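Local coordinates for putative tautomerase (Streptomyces achromogenes, PDB 3RY0), which is a putative tautomerase, a small beta-alpha-beta protein of the macrophage migration inhibitory factor clan that assembles as a hexamer, at residues V5-E9 with P47-F51. Residues are numbered along the deposited sequence; the frame is centred on the assembly and turned at random.
Sequences VTLLE and PERWF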
loop_
_atom_site.group_PDB
_atom_site.type_symbol
_atom_site.label_atom_id
_atom_site.label_comp_id
_atom_site.label_asym_id
_atom_site.label_seq_id
_atom_site.Cartn_x
_atom_site.Cartn_y
_atom_site.Cartn_z
ATOM N N VAL A 5 -6.306 -5.732 3.933
ATOM C CA VAL A 5 -7.012 -6.677 3.088
ATOM C C VAL A 5 -7.657 -5.896 1.952
ATOM O O VAL A 5 -8.311 -4.841 2.200
ATOM C CB VAL A 5 -8.132 -7.361 3.874
ATOM C CG1 VAL A 5 -8.951 -8.382 3.042
ATOM C CG2 VAL A 5 -7.597 -7.954 5.119
ATOM N N THR A 6 -7.544 -6.414 0.728
ATOM C CA THR A 6 -8.278 -5.803 -0.377
ATOM C C THR A 6 -9.327 -6.839 -0.878
ATOM O O THR A 6 -8.935 -7.931 -1.268
ATOM C CB THR A 6 -7.268 -5.503 -1.503
ATOM O OG1 THR A 6 -6.208 -4.661 -1.021
ATOM C CG2 THR A 6 -7.972 -4.720 -2.663
ATOM N N LEU A 7 -10.570 -6.422 -0.832
ATOM C CA LEU A 7 -11.708 -7.288 -1.186
ATOM C C LEU A 7 -12.525 -6.663 -2.201
ATOM O O LEU A 7 -12.620 -5.470 -2.207
ATOM C CB LEU A 7 -12.714 -7.420 -0.002
ATOM C CG LEU A 7 -12.243 -7.985 1.318
ATOM C CD1 LEU A 7 -13.453 -8.156 2.271
ATOM C CD2 LEU A 7 -11.548 -9.383 1.052
ATOM N N LEU A 8 -13.239 -7.418 -3.036
ATOM C CA LEU A 8 -14.323 -6.811 -3.846
ATOM C C LEU A 8 -15.435 -6.323 -2.999
ATOM O O LEU A 8 -15.800 -7.013 -1.970
ATOM C CB LEU A 8 -14.922 -7.817 -4.792
ATOM C CG LEU A 8 -14.088 -8.160 -5.970
ATOM C CD1 LEU A 8 -14.623 -9.496 -6.646
ATOM C CD2 LEU A 8 -14.137 -7.041 -7.041
ATOM N N GLU A 9 -16.064 -5.235 -3.426
ATOM C CA GLU A 9 -17.334 -4.776 -2.883
ATOM C C GLU A 9 -18.367 -5.898 -2.845
ATOM O O GLU A 9 -18.384 -6.811 -3.640
ATOM C CB GLU A 9 -17.890 -3.543 -3.687
ATOM C CG GLU A 9 -17.195 -2.249 -3.399
ATOM C CD GLU A 9 -17.715 -1.055 -4.199
ATOM O OE1 GLU A 9 -18.576 -1.244 -5.103
ATOM O OE2 GLU A 9 -17.254 0.059 -3.977
ATOM N N PRO A 47 -16.027 -3.665 -8.661
ATOM C CA PRO A 47 -15.553 -4.636 -9.639
ATOM C C PRO A 47 -15.093 -4.061 -10.993
ATOM O O PRO A 47 -14.395 -4.765 -11.721
ATOM C CB PRO A 47 -16.765 -5.586 -9.851
ATOM C CG PRO A 47 -17.959 -4.670 -9.480
ATOM C CD PRO A 47 -17.393 -3.830 -8.246
ATOM N N GLU A 48 -15.411 -2.802 -11.246
ATOM C CA GLU A 48 -14.953 -2.113 -12.459
ATOM C C GLU A 48 -13.537 -1.666 -12.292
ATOM O O GLU A 48 -12.895 -1.281 -13.271
ATOM C CB GLU A 48 -15.816 -0.864 -12.745
ATOM C CG GLU A 48 -17.248 -1.148 -13.074
ATOM C CD GLU A 48 -18.125 -1.510 -11.923
ATOM O OE1 GLU A 48 -17.762 -1.197 -10.732
ATOM O OE2 GLU A 48 -19.161 -2.152 -12.254
ATOM N N ARG A 49 -12.977 -1.742 -11.067
ATOM C CA ARG A 49 -11.635 -1.220 -10.802
ATOM C C ARG A 49 -10.692 -2.305 -10.381
ATOM O O ARG A 49 -9.536 -2.034 -9.942
ATOM C CB ARG A 49 -11.695 -0.106 -9.776
ATOM C CG ARG A 49 -12.445 1.090 -10.263
ATOM C CD ARG A 49 -12.295 2.266 -9.290
ATOM N NE ARG A 49 -13.187 3.340 -9.733
ATOM C CZ ARG A 49 -13.833 4.182 -8.917
ATOM N NH1 ARG A 49 -13.735 4.054 -7.591
ATOM N NH2 ARG A 49 -14.637 5.112 -9.439
ATOM N N TRP A 50 -11.045 -3.572 -10.561
ATOM C CA TRP A 50 -10.221 -4.747 -10.258
ATOM C C TRP A 50 -10.083 -5.478 -11.518
ATOM O O TRP A 50 -11.135 -5.881 -12.093
ATOM C CB TRP A 50 -10.912 -5.572 -9.187
ATOM C CG TRP A 50 -10.111 -6.711 -8.644
ATOM C CD1 TRP A 50 -9.435 -7.721 -9.321
ATOM C CD2 TRP A 50 -9.888 -6.991 -7.248
ATOM N NE1 TRP A 50 -8.823 -8.602 -8.460
ATOM C CE2 TRP A 50 -9.092 -8.155 -7.159
ATOM C CE3 TRP A 50 -10.389 -6.416 -6.056
ATOM C CZ2 TRP A 50 -8.714 -8.705 -5.932
ATOM C CZ3 TRP A 50 -9.966 -6.959 -4.863
ATOM C CH2 TRP A 50 -9.129 -8.058 -4.806
ATOM N N PHE A 51 -8.875 -5.678 -12.007
ATOM C CA PHE A 51 -8.630 -6.395 -13.330
ATOM C C PHE A 51 -7.836 -7.663 -13.101
ATOM O O PHE A 51 -6.918 -7.729 -12.291
ATOM C CB PHE A 51 -7.852 -5.470 -14.303
ATOM C CG PHE A 51 -8.558 -4.145 -14.593
ATOM C CD1 PHE A 51 -9.214 -4.024 -15.799
ATOM C CD2 PHE A 51 -8.506 -3.036 -13.672
ATOM C CE1 PHE A 51 -9.881 -2.893 -16.057
ATOM C CE2 PHE A 51 -9.191 -1.915 -13.912
ATOM C CZ PHE A 51 -9.924 -1.791 -15.166
#
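The indole of W50 reaches across to the strand residues T6, L7 and L8, and its six-membered ring does most of the touching. Apolar packing dominates, and no hydrogen bond joins the two segments. L8 lies over one face of the indole, displaced toward the rim, with CG 4.1 Å from CE3 of W50. CD2 of L8 comes within 3.9 Å of CE3 of W50. CD2 of L8 also lies 3.8 Å from CA of P47, so it fills the angle between the proline and the indole. T6 crosses the far end of the ring at a slant. Its CG2 stands anti to the backbone N (the OG1 torsion, chi1, is -57°) and meets CZ3 of W50 at 3.7 Å.

Backbone atoms of the strand also border the ring. The carbonyl O of T6 lies at the ring edge, near its plane, 3.5 Å from CH2 of W50. The carbonyl C of L7 approaches CZ3 of W50 obliquely, at 3.7 Å. W50 has CG anti to its own backbone N (chi1 -172°), which sends the indole toward the strand.

Polar groups add little across this contact. E9 makes a looser contact, its OE1 4.2 Å from CD of P47. OG1 of T6 is hydrogen-bonded to NH1 of R4 of the second subunit and weakly to OE1 of E43.

Strand 2-8 runs parallel to strand 39-45, joined by a beta-alpha-beta crossover through helix 13-31, the basic unit of the tautomerase (MIF) fold. Here residues 47-51, which follow the unit, pack beside the end of its first strand. V57 of helix 57-62 touches both L8 and W50. As is usual in this fold, sheets continue between subunits: W50 and F51 pair antiparallel with a strand of the second subunit, V5 and T6 with one of the third.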